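PDB 6CXT: butyryl-CoA dehydrogenase from Marinomonas mediterranea, which belongs to the acyl-CoA dehydrogenase family of flavoproteins and binds flavin-adenine dinucleotide and the ligand FK4 in neighbouring pockets. Local coordinates for residues Glu14-Phe19 / Gly42-Phe47; Asp36-Leu41 / Leu84-Ala89; His90-Ser95 / Arg243-Ala248. All coordinates share one frame; numbering follows the deposited sequence.

Interaction 1. Residues Glu14-Phe19 / Gly42-Phe47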
# COMPACT_ATOMS: atom_id res chain seq x y z
N GLU B 14 -14.83 -3.40 31.79
CA GLU B 14 -16.08 -2.63 31.75
C GLU B 14 -15.97 -1.39 32.63
O GLU B 14 -16.51 -0.33 32.27
CB GLU B 14 -17.28 -3.48 32.21
CG GLU B 14 -17.73 -4.54 31.20
CD GLU B 14 -17.94 -3.99 29.78
OE1 GLU B 14 -17.40 -4.62 28.82
OE2 GLU B 14 -18.63 -2.94 29.63
N HIS B 15 -15.27 -1.52 33.75
CA HIS B 15 -15.05 -0.38 34.68
C HIS B 15 -14.28 0.75 33.94
O HIS B 15 -14.70 1.92 33.94
CB HIS B 15 -14.38 -0.89 35.98
CG HIS B 15 -14.15 0.15 37.03
ND1 HIS B 15 -15.10 1.09 37.40
CD2 HIS B 15 -13.07 0.39 37.83
CE1 HIS B 15 -14.61 1.87 38.35
NE2 HIS B 15 -13.38 1.46 38.64
N ALA B 16 -13.20 0.37 33.24
CA ALA B 16 -12.46 1.31 32.36
C ALA B 16 -13.32 1.97 31.30
O ALA B 16 -13.21 3.17 31.06
CB ALA B 16 -11.26 0.63 31.73
N LEU B 17 -14.16 1.18 30.62
CA LEU B 17 -15.09 1.75 29.63
C LEU B 17 -16.07 2.75 30.21
O LEU B 17 -16.35 3.79 29.59
CB LEU B 17 -15.87 0.66 28.88
CG LEU B 17 -15.09 -0.22 27.90
CD1 LEU B 17 -16.03 -1.28 27.34
CD2 LEU B 17 -14.42 0.58 26.78
N ARG B 18 -16.59 2.46 31.39
CA ARG B 18 -17.49 3.40 32.05
C ARG B 18 -16.76 4.66 32.54
O ARG B 18 -17.31 5.75 32.50
CB ARG B 18 -18.21 2.72 33.22
CG ARG B 18 -19.20 1.61 32.86
CD ARG B 18 -19.64 0.78 34.10
NE ARG B 18 -19.41 1.49 35.38
CZ ARG B 18 -18.66 1.05 36.41
NH1 ARG B 18 -18.05 -0.15 36.37
NH2 ARG B 18 -18.53 1.80 37.51
N PHE B 19 -15.53 4.51 33.00
CA PHE B 19 -14.77 5.66 33.52
C PHE B 19 -14.56 6.79 32.52
O PHE B 19 -14.69 7.94 32.91
CB PHE B 19 -13.46 5.23 34.17
CG PHE B 19 -12.66 6.36 34.72
CD1 PHE B 19 -12.95 6.90 35.98
CD2 PHE B 19 -11.60 6.91 33.97
CE1 PHE B 19 -12.20 7.97 36.48
CE2 PHE B 19 -10.86 7.98 34.47
CZ PHE B 19 -11.16 8.49 35.73
N GLY B 42 -5.71 9.11 38.43
CA GLY B 42 -5.03 8.68 39.66
C GLY B 42 -5.97 7.95 40.61
O GLY B 42 -5.67 6.83 41.03
N ASP B 43 -7.09 8.59 40.95
CA ASP B 43 -8.11 7.92 41.77
C ASP B 43 -8.69 6.64 41.17
O ASP B 43 -8.96 5.69 41.87
CB ASP B 43 -9.27 8.88 42.04
CG ASP B 43 -8.81 10.13 42.77
OD1 ASP B 43 -7.70 10.13 43.32
OD2 ASP B 43 -9.56 11.11 42.78
N PHE B 44 -8.89 6.60 39.85
CA PHE B 44 -9.33 5.37 39.19
C PHE B 44 -8.31 4.23 39.39
O PHE B 44 -8.69 3.08 39.45
CB PHE B 44 -9.63 5.64 37.69
CG PHE B 44 -9.86 4.41 36.86
CD1 PHE B 44 -11.14 3.85 36.76
CD2 PHE B 44 -8.80 3.81 36.17
CE1 PHE B 44 -11.36 2.70 35.97
CE2 PHE B 44 -9.01 2.66 35.40
CZ PHE B 44 -10.31 2.12 35.29
N GLY B 45 -7.03 4.56 39.47
CA GLY B 45 -5.98 3.57 39.65
C GLY B 45 -5.04 3.41 38.46
O GLY B 45 -4.22 2.50 38.47
N TYR B 46 -5.17 4.28 37.44
CA TYR B 46 -4.34 4.21 36.16
C TYR B 46 -2.85 4.17 36.41
O TYR B 46 -2.12 3.46 35.71
CB TYR B 46 -4.66 5.45 35.30
CG TYR B 46 -4.05 5.53 33.90
CD1 TYR B 46 -4.07 4.41 33.06
CD2 TYR B 46 -3.52 6.72 33.39
CE1 TYR B 46 -3.56 4.48 31.78
CE2 TYR B 46 -3.01 6.82 32.08
CZ TYR B 46 -3.01 5.69 31.29
OH TYR B 46 -2.53 5.70 30.00
N PHE B 47 -2.36 4.96 37.37
CA PHE B 47 -0.91 5.01 37.55
C PHE B 47 -0.41 3.91 38.46
O PHE B 47 0.80 3.69 38.55
CB PHE B 47 -0.46 6.36 38.12
CG PHE B 47 -1.06 7.53 37.42
CD1 PHE B 47 -0.81 7.75 36.05
CD2 PHE B 47 -1.87 8.42 38.10
CE1 PHE B 47 -1.38 8.82 35.42
CE2 PHE B 47 -2.42 9.50 37.46
CZ PHE B 47 -2.19 9.68 36.11
O HOH W 1 -11.07 2.15 40.01
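Phe19 and Phe44, near the C-terminal ends of helices 7-19 and 35-44, mark the nearest approach of the two backbones, their CA atoms 7.9 Å apart. Both helices belong to the helical N-terminal domain of the acyl-CoA dehydrogenase fold, and an aromatic cluster of His15, Phe19 and Phe44 joins them without any direct hydrogen bond. The contact illustrates how one ring can be wedged between side chains a helical turn apart: Phe44 enters with Phe19 on one side of its plane and His15 on the other. Neither pairing is a regular stack, for the Phe44 plane is tilted by 33° to the imidazole and by nearly the same amount to Phe19. CE1 of Phe44 lies over a face of His15, displaced toward the rim, and is 3.4 Å from His15 CD2. At the other side, Phe44 CB sits above the Phe19 face as a CH-pi donor, 3.8 Å from the ring centroid. Phe44 has CG anti to its own nitrogen (chi1 170°), which carries the ring across to the first helix, where CZ reaches CA of Ala16 at 3.7 Å. Leu74 of helix 64-77 also touches both phenylalanines. Beyond Phe44 the helix closes in a Schellman motif, with Gly45 as the C-prime residue at a phi of 113°; Tyr46 N turns back to Leu41 O, and Gly45 N makes a weak bond to Gly42 O. A water bridges the two segments beside this helix end: it lies in the imidazole plane at 2.8 Å from His15 NE2 and donates a hydrogen bond to Phe44 O, at 2.6 Å.

Interaction 2. Residues Asp36-Leu41 / Leu84-Ala89. With FK4 (S-[2-({N-[(2R)-2-hydroxy-4-{[(R)-hydroxy(oxo)-lambda~5~-phosphanyl]oxy}-3,3-dimethylbutanoyl]-beta-alanyl}amino)ethyl] 1H-pyrrole-2-carbothioate), chain C.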
# COMPACT_ATOMS: atom_id res chain seq x y z
N ASP B 36 -7.07 18.22 36.80
CA ASP B 36 -8.16 17.55 37.48
C ASP B 36 -8.41 16.14 36.88
O ASP B 36 -8.68 15.19 37.62
CB ASP B 36 -9.45 18.36 37.42
CG ASP B 36 -9.41 19.57 38.34
OD1 ASP B 36 -8.70 19.51 39.38
OD2 ASP B 36 -10.05 20.59 38.01
N ASN B 37 -8.37 16.05 35.55
CA ASN B 37 -8.53 14.74 34.90
C ASN B 37 -7.36 13.79 35.20
O ASN B 37 -7.59 12.62 35.38
CB ASN B 37 -8.77 14.90 33.38
CG ASN B 37 -10.16 15.45 33.08
OD1 ASN B 37 -11.05 15.42 33.94
ND2 ASN B 37 -10.34 15.96 31.89
N TRP B 38 -6.14 14.31 35.20
CA TRP B 38 -4.97 13.53 35.67
C TRP B 38 -5.27 12.92 37.07
O TRP B 38 -5.16 11.70 37.28
CB TRP B 38 -3.73 14.43 35.68
CG TRP B 38 -2.54 13.75 36.28
CD1 TRP B 38 -2.21 13.71 37.61
CD2 TRP B 38 -1.53 13.00 35.58
NE1 TRP B 38 -1.06 12.97 37.79
CE2 TRP B 38 -0.61 12.53 36.56
CE3 TRP B 38 -1.28 12.73 34.20
CZ2 TRP B 38 0.55 11.78 36.22
CZ3 TRP B 38 -0.17 11.99 33.85
CH2 TRP B 38 0.76 11.50 34.89
N ASN B 39 -5.71 13.76 38.02
CA ASN B 39 -6.00 13.27 39.38
C ASN B 39 -7.16 12.26 39.39
O ASN B 39 -7.11 11.27 40.12
CB ASN B 39 -6.27 14.45 40.37
CG ASN B 39 -5.04 15.33 40.57
OD1 ASN B 39 -3.91 14.88 40.37
ND2 ASN B 39 -5.26 16.59 40.94
N ALA B 40 -8.16 12.47 38.53
CA ALA B 40 -9.25 11.50 38.40
C ALA B 40 -8.76 10.13 37.92
O ALA B 40 -9.16 9.07 38.46
CB ALA B 40 -10.39 12.03 37.56
N LEU B 41 -7.86 10.14 36.93
CA LEU B 41 -7.21 8.90 36.50
C LEU B 41 -6.39 8.27 37.65
O LEU B 41 -6.39 7.07 37.80
CB LEU B 41 -6.25 9.17 35.30
CG LEU B 41 -7.00 9.29 33.96
CD1 LEU B 41 -6.14 10.03 32.94
CD2 LEU B 41 -7.43 7.90 33.45
N LEU B 84 -3.92 10.26 28.37
CA LEU B 84 -3.58 8.85 28.62
C LEU B 84 -2.12 8.59 28.32
O LEU B 84 -1.47 7.83 29.04
CB LEU B 84 -4.47 7.92 27.77
CG LEU B 84 -5.93 7.96 28.23
CD1 LEU B 84 -6.74 7.08 27.26
CD2 LEU B 84 -6.11 7.48 29.71
N PHE B 85 -1.64 9.18 27.23
CA PHE B 85 -0.25 9.05 26.78
C PHE B 85 0.70 9.62 27.88
O PHE B 85 1.64 8.96 28.25
CB PHE B 85 -0.09 9.82 25.50
CG PHE B 85 1.34 10.00 25.06
CD1 PHE B 85 2.12 8.92 24.69
CD2 PHE B 85 1.88 11.28 24.95
CE1 PHE B 85 3.48 9.10 24.30
CE2 PHE B 85 3.22 11.49 24.56
CZ PHE B 85 4.01 10.40 24.20
N ALA B 86 0.43 10.84 28.34
CA ALA B 86 1.21 11.44 29.48
C ALA B 86 1.27 10.46 30.66
O ALA B 86 2.33 10.28 31.29
CB ALA B 86 0.61 12.79 29.90
N GLY B 87 0.13 9.87 30.98
CA GLY B 87 -0.00 8.99 32.13
C GLY B 87 0.80 7.73 31.91
O GLY B 87 1.42 7.20 32.84
N ALA B 88 0.80 7.20 30.67
CA ALA B 88 1.49 5.96 30.40
C ALA B 88 2.99 6.17 30.32
O ALA B 88 3.76 5.28 30.68
CB ALA B 88 0.92 5.31 29.10
N ALA B 89 3.41 7.36 29.90
CA ALA B 89 4.81 7.69 29.81
C ALA B 89 5.35 7.68 31.27
O ALA B 89 6.35 7.07 31.57
CB ALA B 89 4.98 9.09 29.23
O01 FK4 C . 17.73 -2.84 22.47
P02 FK4 C . 18.97 -1.88 22.43
O03 FK4 C . 18.82 -0.57 21.58
C04 FK4 C . 18.09 -0.61 20.39
C05 FK4 C . 18.47 0.42 19.37
C06 FK4 C . 17.53 0.25 18.15
C07 FK4 C . 19.95 0.17 18.98
C08 FK4 C . 18.40 1.86 19.95
O09 FK4 C . 19.06 2.80 19.14
C10 FK4 C . 16.96 2.32 20.27
N11 FK4 C . 16.56 3.50 19.52
C12 FK4 C . 15.24 3.99 19.72
C13 FK4 C . 15.18 5.06 20.84
C14 FK4 C . 13.87 5.14 21.48
N15 FK4 C . 13.66 6.42 22.02
C16 FK4 C . 12.44 6.69 22.78
C17 FK4 C . 12.66 7.80 23.83
S18 FK4 C . 11.41 7.82 25.07
C19 FK4 C . 9.92 8.15 24.13
C20 FK4 C . 8.88 8.39 25.15
C21 FK4 C . 7.63 8.93 24.99
C22 FK4 C . 7.03 8.91 26.26
C23 FK4 C . 7.96 8.36 27.19
N24 FK4 C . 9.09 8.03 26.53
O25 FK4 C . 10.03 8.62 22.97
O26 FK4 C . 13.07 4.21 21.59
O27 FK4 C . 16.15 1.72 21.04
O28 FK4 C . 19.28 -1.48 23.83
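Trp38 and Gly87 lie where helices 35-44 and 81-101 come nearest, the local axes passing 10.9 Å apart at a signed crossing angle of -55°. This is a buried helix-helix contact inside the N-terminal domain, and it shows how a large ring can span the distance between well-separated axes when small residues face it. The six-membered end of the Trp38 indole does the touching. Its CZ3 atom meets the bare backbone of the second helix, 3.5 Å from Gly87 CA. Ala86 C lies at the indole edge, close to the ring plane, while Ala86 CB is 4.1 Å from Trp38 CZ3. With CG anti to the backbone N (chi1 175°), the Trp38 ring extends across to the other helix. Alongside, Leu41 and Leu84 cross at about a right angle, and their CD2 methyls meet at 4.0 Å. The indole is also held from outside this pair: NE1 bonds to Gly117 O, Phe47 stacks on the ring, and His90 meets it edge-to-face. Phe85 and Ala89 look into the ligand pocket instead, where Ala89 CB is 3.6 Å from C22 of FK4 and Phe85 CZ is 3.9 Å from that same pyrrole carbon; Phe85 touches the flavin-adenine dinucleotide as well. No hydrogen bond crosses between the segments, and the one polar atom of the indole is satisfied elsewhere, so the helix that lines the ligand pocket is backed by van der Waals packing of an indole and leucine methyls.

Interaction 3. Residues His90-Ser95 / Arg243-Ala248. With FK4 (S-[2-({N-[(2R)-2-hydroxy-4-{[(R)-hydroxy(oxo)-lambda~5~-phosphanyl]oxy}-3,3-dimethylbutanoyl]-beta-alanyl}amino)ethyl] 1H-pyrrole-2-carbothioate), chain C.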
# COMPACT_ATOMS: atom_id res chain seq x y z
N HIS B 90 4.62 8.35 32.14
CA HIS B 90 4.95 8.40 33.56
C HIS B 90 5.03 6.99 34.18
O HIS B 90 6.01 6.64 34.89
CB HIS B 90 3.85 9.24 34.21
CG HIS B 90 3.64 9.00 35.66
ND1 HIS B 90 4.09 9.87 36.63
CD2 HIS B 90 2.94 8.04 36.32
CE1 HIS B 90 3.69 9.47 37.82
NE2 HIS B 90 2.99 8.36 37.67
N THR B 91 4.03 6.16 33.92
CA THR B 91 3.97 4.83 34.51
C THR B 91 5.01 3.87 33.93
O THR B 91 5.72 3.21 34.69
CB THR B 91 2.60 4.20 34.38
OG1 THR B 91 1.67 5.01 35.09
CG2 THR B 91 2.54 2.75 34.97
N PHE B 92 5.11 3.78 32.59
CA PHE B 92 5.89 2.70 32.00
C PHE B 92 7.32 3.06 31.77
O PHE B 92 8.20 2.19 31.85
CB PHE B 92 5.16 2.12 30.76
CG PHE B 92 3.84 1.51 31.15
CD1 PHE B 92 3.82 0.27 31.81
CD2 PHE B 92 2.66 2.18 30.96
CE1 PHE B 92 2.65 -0.29 32.26
CE2 PHE B 92 1.47 1.62 31.41
CZ PHE B 92 1.46 0.38 32.05
N ALA B 93 7.58 4.32 31.44
CA ALA B 93 8.96 4.71 31.25
C ALA B 93 9.66 5.17 32.56
O ALA B 93 10.89 5.32 32.58
CB ALA B 93 9.14 5.77 30.14
N CYS B 94 8.88 5.43 33.60
CA CYS B 94 9.45 6.03 34.83
C CYS B 94 9.19 5.16 36.05
O CYS B 94 10.18 4.70 36.68
CB CYS B 94 8.94 7.46 35.04
SG CYS B 94 9.28 8.55 33.63
N SER B 95 7.92 4.95 36.41
CA SER B 95 7.59 4.08 37.55
C SER B 95 8.14 2.66 37.41
O SER B 95 8.63 2.09 38.38
CB SER B 95 6.10 4.02 37.87
OG SER B 95 5.58 5.34 38.04
N ARG B 243 6.74 0.39 24.99
CA ARG B 243 6.37 -0.03 23.62
C ARG B 243 5.25 -1.06 23.69
O ARG B 243 4.42 -1.12 22.80
CB ARG B 243 7.60 -0.60 22.91
CG ARG B 243 8.60 0.48 22.46
CD ARG B 243 9.86 -0.24 21.95
NE ARG B 243 10.92 0.73 21.77
CZ ARG B 243 12.23 0.42 21.70
NH1 ARG B 243 12.63 -0.83 21.85
NH2 ARG B 243 13.14 1.38 21.51
N CYS B 244 5.24 -1.85 24.77
CA CYS B 244 4.22 -2.87 24.97
C CYS B 244 2.91 -2.28 25.50
O CYS B 244 1.81 -2.48 24.89
CB CYS B 244 4.71 -3.95 25.95
SG CYS B 244 3.57 -5.35 26.17
N CYS B 245 2.98 -1.57 26.63
CA CYS B 245 1.78 -1.23 27.37
C CYS B 245 1.20 0.12 26.97
O CYS B 245 0.00 0.27 26.99
CB CYS B 245 2.07 -1.21 28.88
SG CYS B 245 2.69 -2.84 29.47
N LEU B 246 2.04 1.11 26.67
CA LEU B 246 1.53 2.45 26.38
C LEU B 246 0.63 2.38 25.12
O LEU B 246 -0.42 3.02 25.06
CB LEU B 246 2.67 3.46 26.22
CG LEU B 246 2.31 4.92 25.88
CD1 LEU B 246 3.39 5.88 26.41
CD2 LEU B 246 2.14 5.14 24.35
N PHE B 247 0.99 1.52 24.18
CA PHE B 247 0.32 1.48 22.84
C PHE B 247 -1.05 0.81 22.91
O PHE B 247 -1.86 0.91 21.96
CB PHE B 247 1.28 0.85 21.79
CG PHE B 247 2.35 1.83 21.36
CD1 PHE B 247 3.44 2.16 22.26
CD2 PHE B 247 2.26 2.52 20.16
CE1 PHE B 247 4.32 3.15 21.95
CE2 PHE B 247 3.20 3.51 19.82
CZ PHE B 247 4.21 3.84 20.73
N ALA B 248 -1.34 0.15 24.03
CA ALA B 248 -2.72 -0.32 24.31
C ALA B 248 -3.73 0.83 24.20
O ALA B 248 -4.88 0.60 23.78
CB ALA B 248 -2.79 -0.96 25.68
O01 FK4 C . 17.73 -2.84 22.47
P02 FK4 C . 18.97 -1.88 22.43
O03 FK4 C . 18.82 -0.57 21.58
C04 FK4 C . 18.09 -0.61 20.39
C05 FK4 C . 18.47 0.42 19.37
C06 FK4 C . 17.53 0.25 18.15
C07 FK4 C . 19.95 0.17 18.98
C08 FK4 C . 18.40 1.86 19.95
O09 FK4 C . 19.06 2.80 19.14
C10 FK4 C . 16.96 2.32 20.27
N11 FK4 C . 16.56 3.50 19.52
C12 FK4 C . 15.24 3.99 19.72
C13 FK4 C . 15.18 5.06 20.84
C14 FK4 C . 13.87 5.14 21.48
N15 FK4 C . 13.66 6.42 22.02
C16 FK4 C . 12.44 6.69 22.78
C17 FK4 C . 12.66 7.80 23.83
S18 FK4 C . 11.41 7.82 25.07
C19 FK4 C . 9.92 8.15 24.13
C20 FK4 C . 8.88 8.39 25.15
C21 FK4 C . 7.63 8.93 24.99
C22 FK4 C . 7.03 8.91 26.26
C23 FK4 C . 7.96 8.36 27.19
N24 FK4 C . 9.09 8.03 26.53
O25 FK4 C . 10.03 8.62 22.97
O26 FK4 C . 13.07 4.21 21.59
O27 FK4 C . 16.15 1.72 21.04
O28 FK4 C . 19.28 -1.48 23.83
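Both faces of the Phe92 ring are occupied: Cys245 CB stands over the centre of one at a height of 3.5 Å, and the CG2 methyl of neighbouring Thr91 lies over the centre of the other. This sandwich joins the N-terminal and C-terminal helical domains of the acyl-CoA dehydrogenase fold; on the C-terminal side a type I beta turn runs from Cys245 to Ala248. The cysteine methylene makes a CH-pi contact only 11° off the ring normal. Its sulfur adds an oblique sulfur-aromatic contact, 4.3 Å from the centroid; with SG turned beside the backbone N (chi1 -59°), the thiol leans out toward CE1 and CD1 while CB keeps the centre. Ile71 and Thr67 of helix 64-77 and Trp241 also border Phe92. The helix carrying this ring widens into a pi-type turn, in which Ser95 N bonds to His90 O at 3.0 Å.

Two residues before Cys245 the same C-terminal segment turns to the ligand. Arg243 extends its chain from CG to NE, and FK4 O26 lies at the guanidinium edge, near the plane of that group, while NE is held by Ser363 O. A single nitrogen serves two carbonyl oxygens of FK4: Arg243 NH2 donates to FK4 O26 at 2.8 Å, and to O27 at 3.1 Å with an N-H...O angle of 150°.

In the fold
From the N terminus, interaction 1 closes first, bringing helix 7-19 against the end of helix 35-44 across a loop that includes the unmodelled residues 24-31. Interaction 2 opens at residue 36, before that loop is complete, and closes on helix 81-101, so the two cross and share helix 35-44. Tyr46 OH, bonded to Leu84 O, stitches them together. Interaction 3 follows in series: it starts further along helix 81-101 and spans the beta-rich middle domain to reach helix 231-245. Ala88 and Phe85 pack on Leu246, linking interactions 2 and 3, and both contacts touch FK4. The N-terminal helices are thus tied successively to one another and then to the C-terminal domain.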